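Local atomic coordinates of Lmo0305 protein (Listeria monocytogenes, PDB entry 3PJ0), a protein that belongs to the beta-eliminating lyase family, has a fold consistent with the pyridoxal-phosphate-dependent aminotransferase superfamily and carries covalently bound pyridoxal phosphate. Residues Lys268-Ala271 and Glu272-Ser276; Gly72-Ala75 and Gln76-Leu80; Pro22-Val25 and Gly26-Thr29; Ile257-Met260 and Ala261-Glu265. All coordinates share one frame; numbering follows the deposited sequence.

Interaction 1 of 4, residues Lys268-Ala271 and Glu272-Ser276; sequences KGLA and ERFNS
Glu272, Arg273, Phe274 and Asn275 donate their backbone N-H groups to the carbonyl oxygens of Lys268, Gly269, Leu270 and Ala271, the i to i+4 pattern of an alpha helix, in the C-terminal part of helix 260-275. Of these, Arg273 N to Gly269 O is the longest, at 3.2 Å. Asn275 N to Ala271 O is the shortest, 2.9 Å and almost straight, with an N-H...O angle of 174°.

Apolar contact is made on the buried side of the helix by Leu270 and Phe274, which lie alongside each other and point the same way. In one of its two modelled conformers, Leu270 has CG 3.7 Å from Phe274 CE2; a first torsion of -172° sets that CG opposite Leu270's own backbone N. The ring of Phe274 also meets Phe352 of helix 345-358 edge-to-face, and both side chains rest on Phe292 of strand 291-296, so the pair joins helix 260-275 to the antiparallel sheet and the C-terminal helix.

Polar side chains reach out of the turn on other sides. In one of its two conformers, Arg273 runs extended from CG to NE and forms a salt bridge with Glu349 on helix 345-358. Asn275 is folded back instead: ND2 is hydrogen-bonded to Thr282 OG1 on strand 280-283 and also makes a weak, bent bond of 3.1 Å to Ala271 O, the same oxygen that receives Asn275 N.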
loop_
_atom_site.group_PDB
_atom_site.type_symbol
_atom_site.label_atom_id
_atom_site.label_comp_id
_atom_site.label_asym_id
_atom_site.label_seq_id
_atom_site.Cartn_x
_atom_site.Cartn_y
_atom_site.Cartn_z
ATOM N N LYS A 268 -1.642 30.685 -14.581
ATOM C CA LYS A 268 -2.396 31.902 -14.919
ATOM C C LYS A 268 -2.031 32.428 -16.317
ATOM O O LYS A 268 -2.919 32.764 -17.101
ATOM C CB LYS A 268 -2.200 32.980 -13.857
ATOM C CG LYS A 268 -2.948 32.656 -12.556
ATOM C CD LYS A 268 -2.916 33.831 -11.585
ATOM C CE LYS A 268 -1.570 34.048 -11.002
ATOM N NZ LYS A 268 -1.538 35.294 -10.195
ATOM N N GLY A 269 -0.738 32.486 -16.629
ATOM C CA GLY A 269 -0.269 32.918 -17.951
ATOM C C GLY A 269 -0.850 32.019 -19.044
ATOM O O GLY A 269 -1.346 32.511 -20.061
ATOM N N LEU A 270 -0.811 30.702 -18.828
ATOM C CA LEU A 270 -1.343 29.741 -19.795
ATOM C C LEU A 270 -2.854 29.914 -19.971
ATOM O O LEU A 270 -3.336 29.935 -21.091
ATOM C CB LEU A 270 -1.011 28.307 -19.361
ATOM C CG LEU A 270 -1.317 27.162 -20.323
ATOM C CD1 LEU A 270 -0.723 27.450 -21.697
ATOM C CD2 LEU A 270 -0.791 25.816 -19.770
ATOM N N ALA A 271 -3.595 30.022 -18.863
ATOM C CA ALA A 271 -5.048 30.224 -18.934
ATOM C C ALA A 271 -5.375 31.473 -19.737
ATOM O O ALA A 271 -6.300 31.467 -20.564
ATOM C CB ALA A 271 -5.689 30.303 -17.493
ATOM N N GLU A 272 -4.614 32.558 -19.525
ATOM C CA GLU A 272 -4.848 33.789 -20.313
ATOM C C GLU A 272 -4.760 33.514 -21.803
ATOM O O GLU A 272 -5.551 34.045 -22.591
ATOM C CB GLU A 272 -3.825 34.893 -20.012
ATOM C CG GLU A 272 -4.056 35.683 -18.747
ATOM C CD GLU A 272 -3.116 36.881 -18.636
ATOM O OE1 GLU A 272 -2.505 37.270 -19.653
ATOM O OE2 GLU A 272 -2.997 37.446 -17.522
ATOM N N ARG A 273 -3.782 32.714 -22.197
ATOM C CA ARG A 273 -3.605 32.398 -23.609
ATOM C C ARG A 273 -4.770 31.550 -24.117
ATOM O O ARG A 273 -5.287 31.833 -25.183
ATOM C CB ARG A 273 -2.287 31.635 -23.865
ATOM C CG ARG A 273 -0.981 32.382 -23.547
ATOM C CD ARG A 273 0.219 31.410 -23.676
ATOM N NE ARG A 273 1.535 32.019 -23.451
ATOM C CZ ARG A 273 2.369 32.428 -24.408
ATOM N NH1 ARG A 273 2.055 32.326 -25.698
ATOM N NH2 ARG A 273 3.542 32.957 -24.071
ATOM N N PHE A 274 -5.218 30.552 -23.356
ATOM C CA PHE A 274 -6.396 29.772 -23.757
ATOM C C PHE A 274 -7.649 30.657 -23.912
ATOM O O PHE A 274 -8.326 30.616 -24.951
ATOM C CB PHE A 274 -6.672 28.620 -22.775
ATOM C CG PHE A 274 -5.845 27.396 -23.032
ATOM C CD1 PHE A 274 -6.034 26.657 -24.203
ATOM C CD2 PHE A 274 -4.901 26.959 -22.115
ATOM C CE1 PHE A 274 -5.270 25.511 -24.456
ATOM C CE2 PHE A 274 -4.152 25.810 -22.351
ATOM C CZ PHE A 274 -4.328 25.095 -23.529
ATOM N N ASN A 275 -7.916 31.495 -22.913
ATOM C CA ASN A 275 -9.079 32.372 -22.939
ATOM C C ASN A 275 -9.045 33.365 -24.094
ATOM O O ASN A 275 -10.097 33.788 -24.569
ATOM C CB ASN A 275 -9.223 33.134 -21.608
ATOM C CG ASN A 275 -9.820 32.269 -20.483
ATOM O OD1 ASN A 275 -10.983 31.824 -20.575
ATOM N ND2 ASN A 275 -9.062 32.084 -19.402
ATOM N N SER A 276 -7.848 33.729 -24.554
ATOM C CA SER A 276 -7.706 34.672 -25.666
ATOM C C SER A 276 -8.167 34.058 -26.991
ATOM O O SER A 276 -8.385 34.781 -27.969
ATOM C CB SER A 276 -6.249 35.174 -25.785
ATOM O OG SER A 276 -5.357 34.163 -26.249
#

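Interaction 2 of 4, residues Gly72-Ala75 and Gln76-Leu80; sequences GTMA and QQIAL
Gly72 O is gripped twice, by Gln76 N at 3.0 Å in the helical i to i+4 bond and, more weakly, by a water that donates to it. The same water accepts from Gln76 NE2 at 2.8 Å, so the side-chain amide of Gln76 is tethered to the first turn of its own helix. OE1 of that amide is bonded to His175 NE2, and NE2 also to Asp177 OD2; together these fix the amide's rotation.

On another flank Gln77 lies alongside Thr73, with NE2 3.6 Å from Thr73 CG2. CG of Gln77 stands opposite its own carbonyl carbon (chi1 -72°), and the extended chain runs back past Thr73 O to reach Tyr235 OH of its own chain through OE1, and Arg234 O of the second subunit through NE2. Selenomethionine Met74 and Ile78 pair similarly, CG of the former 3.7 Å from CD1 of the latter.

Gly72 N and Thr73 OG1 bind phosphate oxygens of the cofactor-modified residue at position 208, so the N terminus of helix 72-87 probably helps to stabilise that negative charge. The helix packs on strand 140-144 through Gln76 and Leu80, on helix 99-102 through Thr73, and on helix 222-234 through Ile78.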
loop_
_atom_site.group_PDB
_atom_site.type_symbol
_atom_site.label_atom_id
_atom_site.label_comp_id
_atom_site.label_asym_id
_atom_site.label_seq_id
_atom_site.Cartn_x
_atom_site.Cartn_y
_atom_site.Cartn_z
ATOM N N GLY A 72 -4.209 7.897 -0.115
ATOM C CA GLY A 72 -5.247 8.766 0.380
ATOM C C GLY A 72 -6.590 8.052 0.425
ATOM O O GLY A 72 -7.403 8.374 1.275
ATOM N N THR A 73 -6.838 7.129 -0.513
ATOM C CA THR A 73 -8.074 6.352 -0.512
ATOM C C THR A 73 -8.243 5.646 0.845
ATOM O O THR A 73 -9.279 5.752 1.484
ATOM C CB THR A 73 -8.120 5.374 -1.683
ATOM O OG1 THR A 73 -8.131 6.123 -2.911
ATOM C CG2 THR A 73 -9.396 4.468 -1.621
HETATM N N MSE A 74 -7.223 4.935 1.290
HETATM C CA MSE A 74 -7.239 4.312 2.615
HETATM C C MSE A 74 -7.367 5.355 3.740
HETATM O O MSE A 74 -8.203 5.247 4.658
HETATM C CB MSE A 74 -5.894 3.576 2.831
HETATM C CG MSE A 74 -5.866 2.764 4.063
HETATM SE SE MSE A 74 -4.245 1.745 4.175
HETATM C CE MSE A 74 -4.489 0.590 2.606
ATOM N N ALA A 75 -6.527 6.378 3.674
ATOM C CA ALA A 75 -6.414 7.345 4.783
ATOM C C ALA A 75 -7.687 8.118 5.095
ATOM O O ALA A 75 -8.026 8.294 6.275
ATOM C CB ALA A 75 -5.265 8.293 4.534
ATOM N N GLN A 76 -8.415 8.532 4.053
ATOM C CA GLN A 76 -9.618 9.377 4.228
ATOM C C GLN A 76 -10.854 8.595 4.678
ATOM O O GLN A 76 -11.598 9.090 5.511
ATOM C CB GLN A 76 -9.882 10.218 3.002
ATOM C CG GLN A 76 -8.790 11.222 2.760
ATOM C CD GLN A 76 -9.274 12.384 1.929
ATOM O OE1 GLN A 76 -9.348 13.520 2.414
ATOM N NE2 GLN A 76 -9.665 12.104 0.684
ATOM N N GLN A 77 -11.058 7.386 4.141
ATOM C CA GLN A 77 -12.144 6.515 4.646
ATOM C C GLN A 77 -11.955 6.296 6.164
ATOM O O GLN A 77 -12.922 6.305 6.951
ATOM C CB GLN A 77 -12.083 5.170 3.966
ATOM C CG GLN A 77 -12.492 5.146 2.534
ATOM C CD GLN A 77 -12.362 3.739 2.017
ATOM O OE1 GLN A 77 -12.603 2.780 2.771
ATOM N NE2 GLN A 77 -11.997 3.591 0.726
ATOM N N ILE A 78 -10.701 6.056 6.558
ATOM C CA ILE A 78 -10.340 5.878 7.971
ATOM C C ILE A 78 -10.603 7.138 8.800
ATOM O O ILE A 78 -11.180 7.046 9.900
ATOM C CB ILE A 78 -8.856 5.414 8.115
ATOM C CG1 ILE A 78 -8.730 3.996 7.588
ATOM C CG2 ILE A 78 -8.337 5.505 9.594
ATOM C CD1 ILE A 78 -7.249 3.513 7.417
ATOM N N ALA A 79 -10.246 8.317 8.279
ATOM C CA ALA A 79 -10.462 9.560 9.012
ATOM C C ALA A 79 -11.955 9.720 9.324
ATOM O O ALA A 79 -12.326 10.008 10.469
ATOM C CB ALA A 79 -9.911 10.803 8.202
ATOM N N LEU A 80 -12.804 9.536 8.311
ATOM C CA LEU A 80 -14.257 9.718 8.463
ATOM C C LEU A 80 -14.859 8.686 9.434
ATOM O O LEU A 80 -15.758 9.043 10.236
ATOM C CB LEU A 80 -14.968 9.701 7.088
ATOM C CG LEU A 80 -14.506 10.793 6.085
ATOM C CD1 LEU A 80 -15.248 10.748 4.788
ATOM C CD2 LEU A 80 -14.578 12.215 6.743
HETATM O O HOH W 1 -9.461 9.567 -0.516
#

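Interaction 3 of 4, residues Pro22-Val25 and Gly26-Thr29; sequences PRNV and GVLT
Asn24 O and Val25 O accept the N-H groups of Val27, Leu28 and Thr29, in the first turn of helix 25-31. Asn24 O receives Val27 N at 3.1 Å, but the donor stands 48° out of the carbonyl plane rather than on a lone pair. Val25 O takes two donors: Thr29 N at 3.1 Å, lying in the carbonyl plane, and Leu28 N, whose bond is weak because its N-H...O angle is only 128°. Beside these bonds, Asn24 turns its side chain back over the turn. A chi1 of 58° places CG between its own backbone N and carbonyl carbon, and OD1 then lies 3.7 Å from Val27 CG2. That methyl carbon also comes within 3.6 Å of the carbonyl oxygen Pro22 O.

The next shell positions this turn. Arg23 is the centre of an inverse gamma turn, in which Asn24 N makes a weak bond to Pro22 O just before the helix begins. Val27 O is hydrogen-bonded to Tyr252 OH. Val25 packs on Leu247 and Leu28 on Tyr243 of the second subunit, placing the turn at the dimer interface, where Thr29 OG1 is hydrogen-bonded to Asp37 OD1 of that subunit.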
loop_
_atom_site.group_PDB
_atom_site.type_symbol
_atom_site.label_atom_id
_atom_site.label_comp_id
_atom_site.label_asym_id
_atom_site.label_seq_id
_atom_site.Cartn_x
_atom_site.Cartn_y
_atom_site.Cartn_z
ATOM N N PRO A 22 7.855 12.106 -17.667
ATOM C CA PRO A 22 7.481 10.681 -17.579
ATOM C C PRO A 22 7.495 10.026 -16.194
ATOM O O PRO A 22 8.399 10.285 -15.412
ATOM C CB PRO A 22 8.542 10.013 -18.456
ATOM C CG PRO A 22 8.999 11.045 -19.369
ATOM C CD PRO A 22 8.967 12.322 -18.618
ATOM N N ARG A 23 6.487 9.200 -15.901
ATOM C CA ARG A 23 6.436 8.435 -14.662
ATOM C C ARG A 23 7.179 7.145 -14.968
ATOM O O ARG A 23 6.582 6.184 -15.438
ATOM C CB ARG A 23 4.987 8.133 -14.226
ATOM C CG ARG A 23 4.177 9.356 -13.870
ATOM C CD ARG A 23 2.761 8.999 -13.332
ATOM N NE ARG A 23 2.090 10.221 -12.914
ATOM C CZ ARG A 23 2.213 10.763 -11.702
ATOM N NH1 ARG A 23 2.953 10.170 -10.770
ATOM N NH2 ARG A 23 1.582 11.895 -11.416
ATOM N N ASN A 24 8.483 7.159 -14.758
ATOM C CA ASN A 24 9.327 5.998 -15.050
ATOM C C ASN A 24 10.192 5.642 -13.874
ATOM O O ASN A 24 10.189 6.345 -12.863
ATOM C CB ASN A 24 10.178 6.248 -16.323
ATOM C CG ASN A 24 11.073 7.479 -16.228
ATOM O OD1 ASN A 24 11.412 7.936 -15.154
ATOM N ND2 ASN A 24 11.470 8.018 -17.389
ATOM N N VAL A 25 10.941 4.548 -13.989
ATOM C CA VAL A 25 11.778 4.091 -12.856
ATOM C C VAL A 25 12.840 5.109 -12.407
ATOM O O VAL A 25 13.161 5.207 -11.214
ATOM C CB VAL A 25 12.378 2.697 -13.168
ATOM C CG1 VAL A 25 13.445 2.309 -12.188
ATOM C CG2 VAL A 25 11.241 1.657 -13.244
ATOM N N GLY A 26 13.325 5.894 -13.363
ATOM C CA GLY A 26 14.260 7.018 -13.106
ATOM C C GLY A 26 13.783 8.004 -12.044
ATOM O O GLY A 26 14.589 8.652 -11.383
ATOM N N VAL A 27 12.468 8.109 -11.842
ATOM C CA VAL A 27 11.943 8.995 -10.811
ATOM C C VAL A 27 12.416 8.487 -9.434
ATOM O O VAL A 27 12.821 9.261 -8.552
ATOM C CB VAL A 27 10.419 9.051 -10.864
ATOM C CG1 VAL A 27 9.841 9.852 -9.656
ATOM C CG2 VAL A 27 9.934 9.641 -12.233
ATOM N N LEU A 28 12.389 7.172 -9.262
ATOM C CA LEU A 28 12.838 6.533 -8.014
ATOM C C LEU A 28 14.366 6.550 -7.882
ATOM O O LEU A 28 14.911 6.884 -6.829
ATOM C CB LEU A 28 12.310 5.087 -7.945
ATOM C CG LEU A 28 12.678 4.253 -6.683
ATOM C CD1 LEU A 28 12.347 4.995 -5.375
ATOM C CD2 LEU A 28 12.036 2.896 -6.737
ATOM N N THR A 29 15.071 6.166 -8.936
ATOM C CA THR A 29 16.543 6.118 -8.858
ATOM C C THR A 29 17.100 7.526 -8.556
ATOM O O THR A 29 18.026 7.662 -7.745
ATOM C CB THR A 29 17.196 5.472 -10.106
ATOM O OG1 THR A 29 16.926 6.260 -11.254
ATOM C CG2 THR A 29 16.703 4.024 -10.326
#

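Interaction 4 of 4, residues Ile257-Met260 and Ala261-Glu265; sequences IGKM and AEYFE
Lys259 and Tyr263 come together through matching first torsions of -60° and -61°, each CG standing opposite its own carbonyl carbon. From these torsions both chains leave the same flank of the turn, and the lysine chain crosses the ring obliquely. Lys259 CB lies over the ring face in a CH-pi contact, 4.0 Å from the centroid, and in one of its two modelled conformers the chain continues outward until CD is 3.6 Å from Tyr263 OH. Lys259 O lies over the same face, nearer CG than the ring centre. That carbonyl also receives Tyr263 N at 2.9 Å, one of the opening bonds of helix 260-275.

Met260, a selenomethionine, reaches the ring from a different direction. Its chain is bent at chi2 and chi3, which brings CE to 4.1 Å from Tyr263 CE2 while SE stands 5.4 Å from the ring centroid in an oblique Met-aromatic contact. Beyond it, Met260 packs on Pro186 of helix 185-188, and its carbonyl oxygen accepts Phe264 N. A water joins the preceding loop to the helix start, donating to Gly258 O and accepting from Glu262 N, both at 2.8 Å.

Lys259 NZ and Tyr263 OH converge on one atom, Asp338 OD1, by a salt bridge and a hydrogen bond respectively. Glu262 lies alongside the lysine, but its OE2 remains 5.5 Å from NZ, too far for a salt bridge. The lysine and the phenol probably stabilise the negative charge of Asp338 together, and their shared acceptor holds the phenol oxygen and the ammonium group near each other.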
loop_
_atom_site.group_PDB
_atom_site.type_symbol
_atom_site.label_atom_id
_atom_site.label_comp_id
_atom_site.label_asym_id
_atom_site.label_seq_id
_atom_site.Cartn_x
_atom_site.Cartn_y
_atom_site.Cartn_z
ATOM N N ILE A 257 8.427 21.798 -3.487
ATOM C CA ILE A 257 7.576 22.634 -2.632
ATOM C C ILE A 257 7.836 24.142 -2.878
ATOM O O ILE A 257 6.887 24.956 -2.913
ATOM C CB ILE A 257 7.696 22.256 -1.133
ATOM C CG1 ILE A 257 6.575 22.929 -0.296
ATOM C CG2 ILE A 257 9.081 22.664 -0.555
ATOM C CD1 ILE A 257 5.141 22.658 -0.789
ATOM N N GLY A 258 9.087 24.531 -3.126
ATOM C CA GLY A 258 9.396 25.925 -3.376
ATOM C C GLY A 258 8.932 26.466 -4.728
ATOM O O GLY A 258 9.094 27.672 -5.005
ATOM N N LYS A 259 8.390 25.593 -5.578
ATOM C CA LYS A 259 7.891 25.975 -6.902
ATOM C C LYS A 259 6.378 26.218 -6.985
ATOM O O LYS A 259 5.866 26.499 -8.075
ATOM C CB LYS A 259 8.245 24.902 -7.929
ATOM C CG LYS A 259 9.736 24.646 -8.090
ATOM C CD LYS A 259 9.994 23.775 -9.310
ATOM C CE LYS A 259 11.456 23.372 -9.459
ATOM N NZ LYS A 259 11.651 22.353 -10.542
HETATM N N MSE A 260 5.650 26.091 -5.882
HETATM C CA MSE A 260 4.191 26.243 -5.954
HETATM C C MSE A 260 3.767 27.599 -6.513
HETATM O O MSE A 260 2.829 27.659 -7.321
HETATM C CB MSE A 260 3.506 25.930 -4.607
HETATM C CG MSE A 260 3.768 24.506 -4.127
HETATM SE SE MSE A 260 3.013 23.188 -5.332
HETATM C CE MSE A 260 4.421 21.807 -5.219
ATOM N N ALA A 261 4.421 28.677 -6.091
ATOM C CA ALA A 261 4.099 30.027 -6.614
ATOM C C ALA A 261 4.393 30.145 -8.117
ATOM O O ALA A 261 3.622 30.769 -8.865
ATOM C CB ALA A 261 4.836 31.100 -5.830
ATOM N N GLU A 262 5.522 29.571 -8.534
ATOM C CA GLU A 262 5.946 29.524 -9.946
ATOM C C GLU A 262 4.901 28.792 -10.820
ATOM O O GLU A 262 4.591 29.229 -11.950
ATOM C CB GLU A 262 7.305 28.809 -10.047
ATOM C CG GLU A 262 7.732 28.456 -11.450
ATOM C CD GLU A 262 8.946 27.534 -11.507
ATOM O OE1 GLU A 262 9.807 27.573 -10.598
ATOM O OE2 GLU A 262 9.039 26.796 -12.515
ATOM N N TYR A 263 4.406 27.655 -10.322
ATOM C CA TYR A 263 3.398 26.869 -11.053
ATOM C C TYR A 263 2.086 27.629 -11.136
ATOM O O TYR A 263 1.409 27.558 -12.138
ATOM C CB TYR A 263 3.096 25.487 -10.406
ATOM C CG TYR A 263 4.240 24.493 -10.287
ATOM C CD1 TYR A 263 5.334 24.509 -11.164
ATOM C CD2 TYR A 263 4.168 23.465 -9.347
ATOM C CE1 TYR A 263 6.345 23.565 -11.044
ATOM C CE2 TYR A 263 5.158 22.512 -9.239
ATOM C CZ TYR A 263 6.239 22.572 -10.071
ATOM O OH TYR A 263 7.193 21.597 -9.955
ATOM N N PHE A 264 1.729 28.342 -10.067
ATOM C CA PHE A 264 0.507 29.186 -10.036
ATOM C C PHE A 264 0.582 30.310 -11.070
ATOM O O PHE A 264 -0.364 30.522 -11.825
ATOM C CB PHE A 264 0.311 29.714 -8.599
ATOM C CG PHE A 264 -0.742 30.778 -8.433
ATOM C CD1 PHE A 264 -2.027 30.628 -8.936
ATOM C CD2 PHE A 264 -0.450 31.921 -7.681
ATOM C CE1 PHE A 264 -2.989 31.636 -8.737
ATOM C CE2 PHE A 264 -1.412 32.906 -7.449
ATOM C CZ PHE A 264 -2.677 32.768 -7.970
ATOM N N GLU A 265 1.699 31.029 -11.101
ATOM C CA GLU A 265 1.889 32.115 -12.074
ATOM C C GLU A 265 1.878 31.604 -13.509
ATOM O O GLU A 265 1.270 32.233 -14.412
ATOM C CB GLU A 265 3.185 32.883 -11.793
ATOM C CG GLU A 265 3.107 33.714 -10.503
ATOM C CD GLU A 265 2.054 34.851 -10.547
ATOM O OE1 GLU A 265 2.021 35.609 -11.550
ATOM O OE2 GLU A 265 1.293 35.000 -9.552
HETATM O O HOH W 2 7.692 29.354 -6.775
#

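From the N terminus, interaction 3 comes first and carries the loop after strand 15-16 into helix 25-31. Interaction 2 follows at the start of helix 72-87. Much later, interaction 4 turns the loop after helix 243-256 into helix 260-275, and interaction 1 lies further along that same helix, with centres about 17 Å apart. Lys268 NZ of interaction 1 forms a salt bridge with Glu265 OE2 of interaction 4, and Lys268 a cation-pi contact with Phe264. All four contacts are local and stand in series; none nests or crosses. Interactions 2 and 3 both meet the second subunit, whereas interaction 1 packs on the antiparallel sheet, on the opposite side of the chain's centre from interaction 2.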